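Local coordinates for protein deoxyribose-phosphate aldolase (PDB 4EIV) that belongs to the deoxyribose-phosphate aldolase family, whose members are enzymes built on a closed eight-stranded alpha/beta (TIM) barrel, at residues 92-97 with 122-127; 183-188 with 192-197. All blocks are in the same frame, centred on the assembly; numbering follows the deposited sequence.

Contact 1. Residues 92-97 with 122-127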
loop_
_atom_site.group_PDB
_atom_site.type_symbol
_atom_site.label_atom_id
_atom_site.label_comp_id
_atom_site.label_asym_id
_atom_site.label_seq_id
_atom_site.Cartn_x
_atom_site.Cartn_y
_atom_site.Cartn_z
ATOM N N PHE A 92 -4.306 -27.217 -15.686
ATOM C CA PHE A 92 -2.868 -27.302 -15.766
ATOM C C PHE A 92 -2.450 -28.727 -16.144
ATOM O O PHE A 92 -3.142 -29.692 -15.842
ATOM C CB PHE A 92 -2.209 -26.932 -14.411
ATOM C CG PHE A 92 -1.937 -25.454 -14.222
ATOM C CD1 PHE A 92 -0.646 -25.003 -13.973
ATOM C CD2 PHE A 92 -2.988 -24.539 -14.257
ATOM C CE1 PHE A 92 -0.395 -23.649 -13.787
ATOM C CE2 PHE A 92 -2.744 -23.178 -14.053
ATOM C CZ PHE A 92 -1.450 -22.745 -13.834
ATOM N N PRO A 93 -1.270 -28.861 -16.760
ATOM C CA PRO A 93 -0.311 -27.804 -17.115
ATOM C C PRO A 93 -0.426 -27.289 -18.544
ATOM O O PRO A 93 0.304 -26.364 -18.894
ATOM C CB PRO A 93 1.043 -28.506 -16.949
ATOM C CG PRO A 93 0.766 -29.911 -17.357
ATOM C CD PRO A 93 -0.672 -30.196 -16.963
ATOM N N GLU A 94 -1.306 -27.877 -19.367
ATOM C CA GLU A 94 -1.354 -27.578 -20.802
ATOM C C GLU A 94 -2.585 -26.878 -21.336
ATOM O O GLU A 94 -2.598 -26.511 -22.532
ATOM C CB GLU A 94 -1.106 -28.866 -21.609
ATOM C CG GLU A 94 0.277 -29.466 -21.411
ATOM C CD GLU A 94 1.429 -28.597 -21.935
ATOM O OE1 GLU A 94 1.180 -27.614 -22.643
ATOM O OE2 GLU A 94 2.603 -28.933 -21.669
ATOM N N GLY A 95 -3.622 -26.685 -20.518
ATOM C CA GLY A 95 -4.819 -25.958 -20.969
ATOM C C GLY A 95 -5.668 -26.748 -21.947
ATOM O O GLY A 95 -6.318 -26.161 -22.792
ATOM N N THR A 96 -5.634 -28.079 -21.816
ATOM C CA THR A 96 -6.285 -29.013 -22.728
ATOM C C THR A 96 -7.658 -29.537 -22.285
ATOM O O THR A 96 -8.216 -30.428 -22.902
ATOM C CB THR A 96 -5.352 -30.228 -22.968
ATOM O OG1 THR A 96 -4.889 -30.733 -21.694
ATOM C CG2 THR A 96 -4.152 -29.835 -23.801
ATOM N N GLY A 97 -8.171 -29.018 -21.182
ATOM C CA GLY A 97 -9.489 -29.440 -20.709
ATOM C C GLY A 97 -10.666 -28.833 -21.458
ATOM O O GLY A 97 -10.526 -28.034 -22.381
ATOM N N ASP A 122 -6.683 -22.381 -23.012
ATOM C CA ASP A 122 -6.167 -23.185 -24.125
ATOM C C ASP A 122 -5.484 -22.174 -25.045
ATOM O O ASP A 122 -5.998 -21.763 -26.085
ATOM C CB ASP A 122 -7.315 -23.933 -24.825
ATOM C CG ASP A 122 -6.824 -25.061 -25.736
ATOM O OD1 ASP A 122 -5.594 -25.161 -26.010
ATOM O OD2 ASP A 122 -7.684 -25.866 -26.177
ATOM N N TRP A 123 -4.270 -21.793 -24.667
ATOM C CA TRP A 123 -3.548 -20.721 -25.350
ATOM C C TRP A 123 -3.174 -21.109 -26.783
ATOM O O TRP A 123 -3.078 -20.254 -27.657
ATOM C CB TRP A 123 -2.293 -20.323 -24.547
ATOM C CG TRP A 123 -1.415 -21.483 -24.199
ATOM C CD1 TRP A 123 -1.446 -22.264 -23.040
ATOM C CD2 TRP A 123 -0.362 -21.991 -24.989
ATOM N NE1 TRP A 123 -0.496 -23.216 -23.104
ATOM C CE2 TRP A 123 0.203 -23.075 -24.281
ATOM C CE3 TRP A 123 0.144 -21.660 -26.236
ATOM C CZ2 TRP A 123 1.252 -23.816 -24.784
ATOM C CZ3 TRP A 123 1.219 -22.382 -26.735
ATOM C CH2 TRP A 123 1.745 -23.456 -26.016
ATOM N N ARG A 124 -3.028 -22.406 -27.030
ATOM C CA ARG A 124 -2.671 -22.854 -28.377
ATOM C C ARG A 124 -3.723 -22.470 -29.401
ATOM O O ARG A 124 -3.418 -22.216 -30.580
ATOM C CB ARG A 124 -2.456 -24.369 -28.389
ATOM C CG ARG A 124 -1.181 -24.808 -27.724
ATOM C CD ARG A 124 -1.059 -26.330 -27.739
ATOM N NE ARG A 124 0.169 -26.771 -27.120
ATOM C CZ ARG A 124 0.360 -26.945 -25.820
ATOM N NH1 ARG A 124 -0.634 -26.747 -24.958
ATOM N NH2 ARG A 124 1.556 -27.343 -25.394
ATOM N N ARG A 125 -4.986 -22.423 -28.978
ATOM C CA ARG A 125 -6.053 -22.129 -29.910
ATOM C C ARG A 125 -5.935 -20.768 -30.574
ATOM O O ARG A 125 -6.350 -20.582 -31.715
ATOM C CB ARG A 125 -7.392 -22.253 -29.204
ATOM C CG ARG A 125 -7.704 -23.632 -28.644
ATOM C CD ARG A 125 -8.002 -24.636 -29.729
ATOM N NE ARG A 125 -8.295 -25.948 -29.157
ATOM C CZ ARG A 125 -8.765 -26.967 -29.864
ATOM N NH1 ARG A 125 -9.015 -28.137 -29.287
ATOM N NH2 ARG A 125 -9.008 -26.805 -31.154
ATOM N N MET A 126 -5.339 -19.821 -29.859
ATOM C CA MET A 126 -5.117 -18.477 -30.392
ATOM C C MET A 126 -4.176 -18.476 -31.596
ATOM O O MET A 126 -4.253 -17.588 -32.462
ATOM C CB MET A 126 -4.547 -17.571 -29.297
ATOM C CG MET A 126 -5.437 -17.399 -28.085
ATOM S SD MET A 126 -7.029 -16.619 -28.405
ATOM C CE MET A 126 -6.421 -14.985 -28.777
ATOM N N ASN A 127 -3.288 -19.456 -31.661
ATOM C CA ASN A 127 -2.367 -19.568 -32.778
ATOM C C ASN A 127 -3.041 -20.096 -34.045
ATOM O O ASN A 127 -2.595 -19.791 -35.156
ATOM C CB ASN A 127 -1.211 -20.522 -32.444
ATOM C CG ASN A 127 -0.355 -20.055 -31.282
ATOM O OD1 ASN A 127 -0.198 -18.858 -31.036
ATOM N ND2 ASN A 127 0.243 -21.027 -30.568
HETATM O O HOH W 1 1.078 -24.879 -21.327
HETATM O O HOH W 2 -3.113 -24.943 -24.939
#
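Arg-124 reaches across to Glu-94 with the end of its guanidinium group. Its CB is directed at 92-97, and CG stands anti to the carbonyl carbon (chi1 -73°), which lays this methylene against one face of the Trp-123 indole, 3.5 Å above the ring plane and toward the rim. From CG to NE the chain is extended. The turn at chi4 (84°) then sets Trp-123 CZ2, on the indole rim, 3.3 Å above the guanidinium centre. At the tip, NH2 donates to Glu-94 OE1 at 2.8 Å and NH1 to that same oxygen at 3.1 Å, so the salt bridge is end-on but forks to a single acceptor. OE1 lies in the guanidinium plane, whereas both nitrogens approach it from one face of the carboxylate; the two planes are 53° apart. Glu-94, bent at chi2, also has its backbone O at the guanidinium edge.

The contact lies beyond the C-terminal ends of neighbouring strands 85-90 and 116-120 of the TIM barrel, joining the loop before helix 99-111 to the start of helix 124-128. Two waters fill in the polar network. One accepts from Trp-123 NE1 (2.9 Å) and lies in reach of Pro-93 O and Glu-94 OE1; the other donates to Glu-94 O and Asp-122 OD1 and accepts from Arg-124 N. Gly-95 has no side chain, where a CB would crowd Asp-122 CA; its positive phi also suits glycine. Its O sits 3.3 Å from Asp-122 CA in a CA-H...O contact. Within 122-127, Arg-125 NE donates to Asp-122 OD2 at 3.0 Å in a salt bridge, from above the carboxylate plane, while Arg-125 NH2 forms another with Glu-128.

Contact 2. Residues 183-188 with 192-197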
loop_
_atom_site.group_PDB
_atom_site.type_symbol
_atom_site.label_atom_id
_atom_site.label_comp_id
_atom_site.label_asym_id
_atom_site.label_seq_id
_atom_site.Cartn_x
_atom_site.Cartn_y
_atom_site.Cartn_z
ATOM N N LEU A 183 -6.109 -11.147 -14.050
ATOM C CA LEU A 183 -5.361 -11.614 -15.214
ATOM C C LEU A 183 -3.948 -11.929 -14.753
ATOM O O LEU A 183 -3.270 -11.084 -14.176
ATOM C CB LEU A 183 -5.308 -10.566 -16.312
ATOM C CG LEU A 183 -6.658 -10.189 -16.897
ATOM C CD1 LEU A 183 -6.478 -9.133 -18.002
ATOM C CD2 LEU A 183 -7.412 -11.419 -17.429
ATOM N N GLN A 184 -3.543 -13.180 -14.951
ATOM C CA GLN A 184 -2.249 -13.669 -14.565
ATOM C C GLN A 184 -1.454 -13.846 -15.847
ATOM O O GLN A 184 -1.903 -14.462 -16.810
ATOM C CB GLN A 184 -2.391 -14.976 -13.789
ATOM C CG GLN A 184 -1.055 -15.635 -13.430
ATOM C CD GLN A 184 -1.203 -16.820 -12.476
ATOM O OE1 GLN A 184 -2.135 -16.879 -11.678
ATOM N NE2 GLN A 184 -0.288 -17.770 -12.585
ATOM N N THR A 185 -0.233 -13.340 -15.855
ATOM C CA THR A 185 0.565 -13.336 -17.071
ATOM C C THR A 185 0.868 -14.710 -17.637
ATOM O O THR A 185 0.827 -14.914 -18.831
ATOM C CB THR A 185 1.940 -12.630 -16.840
ATOM O OG1 THR A 185 2.668 -13.268 -15.772
ATOM C CG2 THR A 185 1.760 -11.156 -16.537
ATOM N N SER A 186 1.183 -15.643 -16.765
ATOM C CA SER A 186 1.885 -16.875 -17.194
ATOM C C SER A 186 1.801 -17.909 -16.104
ATOM O O SER A 186 1.536 -17.601 -14.929
ATOM C CB SER A 186 3.354 -16.544 -17.538
ATOM O OG SER A 186 3.935 -15.690 -16.554
ATOM N N SER A 187 1.944 -19.159 -16.518
ATOM C CA SER A 187 1.760 -20.326 -15.673
ATOM C C SER A 187 2.762 -20.632 -14.567
ATOM O O SER A 187 2.385 -21.188 -13.522
ATOM C CB SER A 187 1.771 -21.555 -16.580
ATOM O OG SER A 187 2.254 -22.649 -15.840
ATOM N N GLY A 188 4.033 -20.350 -14.826
ATOM C CA GLY A 188 5.108 -20.711 -13.902
ATOM C C GLY A 188 5.803 -21.989 -14.349
ATOM O O GLY A 188 7.028 -22.130 -14.235
ATOM N N THR A 192 8.634 -19.352 -20.507
ATOM C CA THR A 192 8.710 -17.895 -20.423
ATOM C C THR A 192 7.644 -17.407 -19.429
ATOM O O THR A 192 6.661 -18.085 -19.099
ATOM C CB THR A 192 8.582 -17.215 -21.798
ATOM O OG1 THR A 192 7.278 -17.451 -22.323
ATOM C CG2 THR A 192 9.654 -17.740 -22.778
ATOM N N HIS A 193 7.851 -16.194 -18.954
ATOM C CA HIS A 193 7.069 -15.625 -17.871
ATOM C C HIS A 193 6.786 -14.173 -18.175
ATOM O O HIS A 193 6.925 -13.728 -19.316
ATOM C CB HIS A 193 7.873 -15.794 -16.579
ATOM C CG HIS A 193 8.269 -17.213 -16.334
ATOM N ND1 HIS A 193 7.409 -18.129 -15.773
ATOM C CD2 HIS A 193 9.406 -17.888 -16.626
ATOM C CE1 HIS A 193 8.005 -19.306 -15.711
ATOM N NE2 HIS A 193 9.219 -19.191 -16.223
ATOM N N ALA A 194 6.401 -13.405 -17.168
ATOM C CA ALA A 194 6.086 -12.013 -17.393
ATOM C C ALA A 194 7.262 -11.255 -17.952
ATOM O O ALA A 194 8.413 -11.478 -17.568
ATOM C CB ALA A 194 5.643 -11.331 -16.089
ATOM N N THR A 195 6.956 -10.326 -18.853
ATOM C CA THR A 195 7.957 -9.362 -19.321
ATOM C C THR A 195 7.328 -7.975 -19.239
ATOM O O THR A 195 6.108 -7.831 -19.099
ATOM C CB THR A 195 8.380 -9.581 -20.763
ATOM O OG1 THR A 195 7.229 -9.490 -21.598
ATOM C CG2 THR A 195 9.092 -10.936 -20.961
ATOM N N MET A 196 8.170 -6.957 -19.308
ATOM C CA MET A 196 7.683 -5.584 -19.350
ATOM C C MET A 196 6.640 -5.455 -20.478
ATOM O O MET A 196 5.575 -4.857 -20.313
ATOM C CB MET A 196 8.882 -4.663 -19.555
ATOM C CG MET A 196 8.587 -3.198 -19.610
ATOM S SD MET A 196 10.143 -2.299 -19.751
ATOM C CE MET A 196 9.490 -0.645 -20.022
ATOM N N PHE A 197 6.939 -6.060 -21.619
ATOM C CA PHE A 197 6.056 -6.025 -22.786
ATOM C C PHE A 197 4.698 -6.615 -22.480
ATOM O O PHE A 197 3.690 -5.972 -22.735
ATOM C CB PHE A 197 6.744 -6.767 -23.958
ATOM C CG PHE A 197 5.882 -6.945 -25.174
ATOM C CD1 PHE A 197 5.627 -5.896 -26.021
ATOM C CD2 PHE A 197 5.330 -8.177 -25.460
ATOM C CE1 PHE A 197 4.828 -6.066 -27.153
ATOM C CE2 PHE A 197 4.549 -8.361 -26.591
ATOM C CZ PHE A 197 4.290 -7.303 -27.420
HETATM O O HOH W 3 4.336 -19.576 -18.150
#
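The imidazole of His-193 meets Gly-188 edge-on: in one of the two modelled conformers of Gly-188, its CA lies in the ring plane, 3.9 Å from His-193 ND1, and Gly-188 O lies near that plane, 3.3 Å from His-193 CE1. Ser-186 OG approaches the ring obliquely. With CG anti to the carbonyl carbon (chi1 -55°), the ring is carried alongside the 183-188 backbone. The other flat group, the Gln-184 amide, donates through NE2 to Ser-186 O at 3.0 Å, with the acceptor close to the amide plane.

Next along the chain, Ala-194 CB rests against Thr-185, 3.6 Å from OG1 and 3.9 Å from CG2. Thr-185 OG1 donates to Ser-186 OG at 2.8 Å. A water accepts a weak bond from Ser-187 N and donates to Thr-192 O, bridging the segments. Here the end of barrel strand 182-184 meets the approach to helix 196-210, whose N-cap is Thr-195.

No direct hydrogen bond joins the two segments. Besides the water, they share a partner in Glu-237 on strand 233-237, whose OE2 is hydrogen-bonded to both Ser-186 OG and His-193 ND1; this shared carboxylate probably fixes the imidazole's rotation.

How the contacts relate
From the N terminus, the chain leaves strand 85-90 into 92-97, runs through helix 99-111 and strand 116-120, and reaches 122-127, where contact 1 closes a beta-alpha-beta unit at its loop ends. Contact 2 opens only later: after strand 182-184 it closes a short loop, just three residues separating its segments, before helix 196-210. The two therefore follow in series, neither nested nor crossed. Their centres are about 15 Å apart, yet they touch: Phe-92 CE1 packs 3.5 Å from Ser-187 OG in one of the two modelled conformers of Ser-187. Phe-92 thus brings the loop after strand 85-90 against the loop after strand 182-184, at the C-terminal end of the barrel strands.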